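Local coordinates for botulinum neurotoxin type C1 (Clostridium botulinum, PDB 3R4U), which probably binds receptors on nerve cells through this heavy-chain fragment, as part of a toxin whose separate light chain is a zinc endopeptidase, at residues G158-Y163 against D170-K175. Numbering follows the deposited sequence.
Sequences GNMKIY and DTIKVK
The two arms of an antiparallel beta hairpin, strands 159-164 and 167-173, meet where Met160 pairs with Ile172 and Ile162 with Asp170. Met160 N gives a nearly straight bond to Ile172 O (2.9 Å, 176° at the hydrogen), and Ile172 N answers to Met160 O; Ile162 N reaches Asp170 O, while the return bond from Asp170 N is weak. Beyond the last paired residues, Gly158 O is gripped twice. Gly158 O accepts Val174 N and, on a lone pair, Lys173 NZ, each at 2.9 Å. Bends at chi2 (76°) and chi4 (80°) curl the Lys173 chain back toward this carbonyl, whose plane NZ shares, so that the ammonium also bonds Val174 O.

The faces differ in character. On one, Met160 and Ile172 lie side by side with CE of Met160 3.5 Å from CD1 of Ile172, and Val174 CG2 packs 3.8 Å from Met160 CB; Ile131 of strand 127-134 covers Met160 and Ile172. On the other, the Lys161 and Thr171 side chains lie side by side, CG of Lys161 3.7 Å from OG1 of Thr171, and a water links that hydroxyl to Asn159 OD1, donating to the amide oxygen. Gly158 and Asn159 together face Asn155 in a classic beta bulge. A hairpin whose largely apolar face (Met160, Ile162, Ile172) turns to a second sheet, while Lys161 and Thr171 lie on the other, is characteristic of the lectin-like beta sandwich of the N-terminal receptor-binding region.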
loop_
_atom_site.group_PDB
_atom_site.type_symbol
_atom_site.label_atom_id
_atom_site.label_comp_id
_atom_site.label_asym_id
_atom_site.label_seq_id
_atom_site.Cartn_x
_atom_site.Cartn_y
_atom_site.Cartn_z
ATOM N N GLY A 158 -18.922 -12.724 21.949
ATOM C CA GLY A 158 -17.992 -13.474 21.126
ATOM C C GLY A 158 -16.583 -12.930 21.109
ATOM O O GLY A 158 -15.946 -12.766 22.151
ATOM N N ASN A 159 -16.094 -12.646 19.908
ATOM C CA ASN A 159 -14.734 -12.175 19.752
ATOM C C ASN A 159 -14.591 -10.747 19.260
ATOM O O ASN A 159 -15.518 -10.159 18.689
ATOM C CB ASN A 159 -13.975 -13.116 18.822
ATOM C CG ASN A 159 -13.888 -14.518 19.379
ATOM O OD1 ASN A 159 -13.237 -14.749 20.399
ATOM N ND2 ASN A 159 -14.556 -15.457 18.726
ATOM N N MET A 160 -13.402 -10.210 19.509
ATOM C CA MET A 160 -12.954 -8.936 18.991
ATOM C C MET A 160 -11.909 -9.327 17.953
ATOM O O MET A 160 -11.015 -10.125 18.237
ATOM C CB MET A 160 -12.316 -8.139 20.123
ATOM C CG MET A 160 -11.952 -6.701 19.802
ATOM S SD MET A 160 -10.988 -5.964 21.160
ATOM C CE MET A 160 -11.782 -6.712 22.571
ATOM N N LYS A 161 -12.038 -8.803 16.737
ATOM C CA LYS A 161 -11.154 -9.202 15.650
ATOM C C LYS A 161 -10.650 -7.995 14.882
ATOM O O LYS A 161 -11.339 -6.970 14.776
ATOM C CB LYS A 161 -11.873 -10.139 14.676
ATOM C CG LYS A 161 -12.508 -11.357 15.307
ATOM C CD LYS A 161 -13.111 -12.268 14.245
ATOM C CE LYS A 161 -14.017 -13.320 14.868
ATOM N NZ LYS A 161 -14.610 -14.284 13.864
ATOM N N ILE A 162 -9.445 -8.116 14.334
ATOM C CA ILE A 162 -8.935 -7.084 13.459
ATOM C C ILE A 162 -8.414 -7.702 12.167
ATOM O O ILE A 162 -7.725 -8.727 12.193
ATOM C CB ILE A 162 -7.885 -6.180 14.160
ATOM C CG1 ILE A 162 -7.442 -5.065 13.218
ATOM C CG2 ILE A 162 -6.672 -6.985 14.627
ATOM C CD1 ILE A 162 -6.757 -3.923 13.937
ATOM N N TYR A 163 -8.781 -7.082 11.045
ATOM C CA TYR A 163 -8.378 -7.516 9.715
ATOM C C TYR A 163 -7.572 -6.419 9.046
ATOM O O TYR A 163 -7.816 -5.234 9.271
ATOM C CB TYR A 163 -9.600 -7.785 8.825
ATOM C CG TYR A 163 -10.565 -8.837 9.335
ATOM C CD1 TYR A 163 -10.675 -10.070 8.700
ATOM C CD2 TYR A 163 -11.395 -8.582 10.429
ATOM C CE1 TYR A 163 -11.579 -11.033 9.142
ATOM C CE2 TYR A 163 -12.294 -9.544 10.891
ATOM C CZ TYR A 163 -12.383 -10.764 10.240
ATOM O OH TYR A 163 -13.281 -11.704 10.685
ATOM N N ASP A 170 -5.702 -10.803 14.083
ATOM C CA ASP A 170 -5.723 -10.984 15.527
ATOM C C ASP A 170 -7.168 -11.185 15.988
ATOM O O ASP A 170 -8.108 -10.609 15.438
ATOM C CB ASP A 170 -5.072 -9.791 16.237
ATOM C CG ASP A 170 -4.726 -10.083 17.706
ATOM O OD1 ASP A 170 -4.934 -11.230 18.158
ATOM O OD2 ASP A 170 -4.251 -9.159 18.408
ATOM N N THR A 171 -7.345 -12.044 16.974
ATOM C CA THR A 171 -8.667 -12.361 17.479
ATOM C C THR A 171 -8.508 -12.745 18.931
ATOM O O THR A 171 -7.576 -13.473 19.279
ATOM C CB THR A 171 -9.312 -13.522 16.696
ATOM O OG1 THR A 171 -10.567 -13.856 17.288
ATOM C CG2 THR A 171 -8.409 -14.756 16.678
ATOM N N ILE A 172 -9.388 -12.220 19.777
ATOM C CA ILE A 172 -9.431 -12.589 21.188
ATOM C C ILE A 172 -10.859 -12.571 21.710
ATOM O O ILE A 172 -11.690 -11.781 21.245
ATOM C CB ILE A 172 -8.555 -11.657 22.035
ATOM C CG1 ILE A 172 -8.981 -10.214 21.841
ATOM C CG2 ILE A 172 -7.096 -11.784 21.632
ATOM C CD1 ILE A 172 -10.050 -9.760 22.789
ATOM N N LYS A 173 -11.153 -13.449 22.664
ATOM C CA LYS A 173 -12.478 -13.505 23.257
ATOM C C LYS A 173 -12.712 -12.216 24.031
ATOM O O LYS A 173 -11.830 -11.750 24.741
ATOM C CB LYS A 173 -12.601 -14.713 24.187
ATOM C CG LYS A 173 -13.864 -14.729 25.041
ATOM C CD LYS A 173 -15.091 -15.125 24.231
ATOM C CE LYS A 173 -16.409 -14.826 24.951
ATOM N NZ LYS A 173 -16.860 -13.385 24.867
ATOM N N VAL A 174 -13.888 -11.621 23.867
ATOM C CA VAL A 174 -14.216 -10.405 24.594
ATOM C C VAL A 174 -14.513 -10.728 26.064
ATOM O O VAL A 174 -15.365 -11.567 26.369
ATOM C CB VAL A 174 -15.413 -9.669 23.950
ATOM C CG1 VAL A 174 -15.752 -8.414 24.738
ATOM C CG2 VAL A 174 -15.119 -9.325 22.477
ATOM N N LYS A 175 -13.798 -10.081 26.974
ATOM C CA LYS A 175 -14.044 -10.297 28.393
ATOM C C LYS A 175 -15.297 -9.529 28.793
ATOM O O LYS A 175 -15.802 -8.726 28.017
ATOM C CB LYS A 175 -12.838 -9.855 29.218
ATOM C CG LYS A 175 -12.636 -8.351 29.290
ATOM C CD LYS A 175 -11.369 -8.016 30.075
ATOM C CE LYS A 175 -11.219 -6.511 30.272
ATOM N NZ LYS A 175 -10.037 -6.172 31.114
HETATM O O HOH W 1 -10.362 -15.393 19.545
#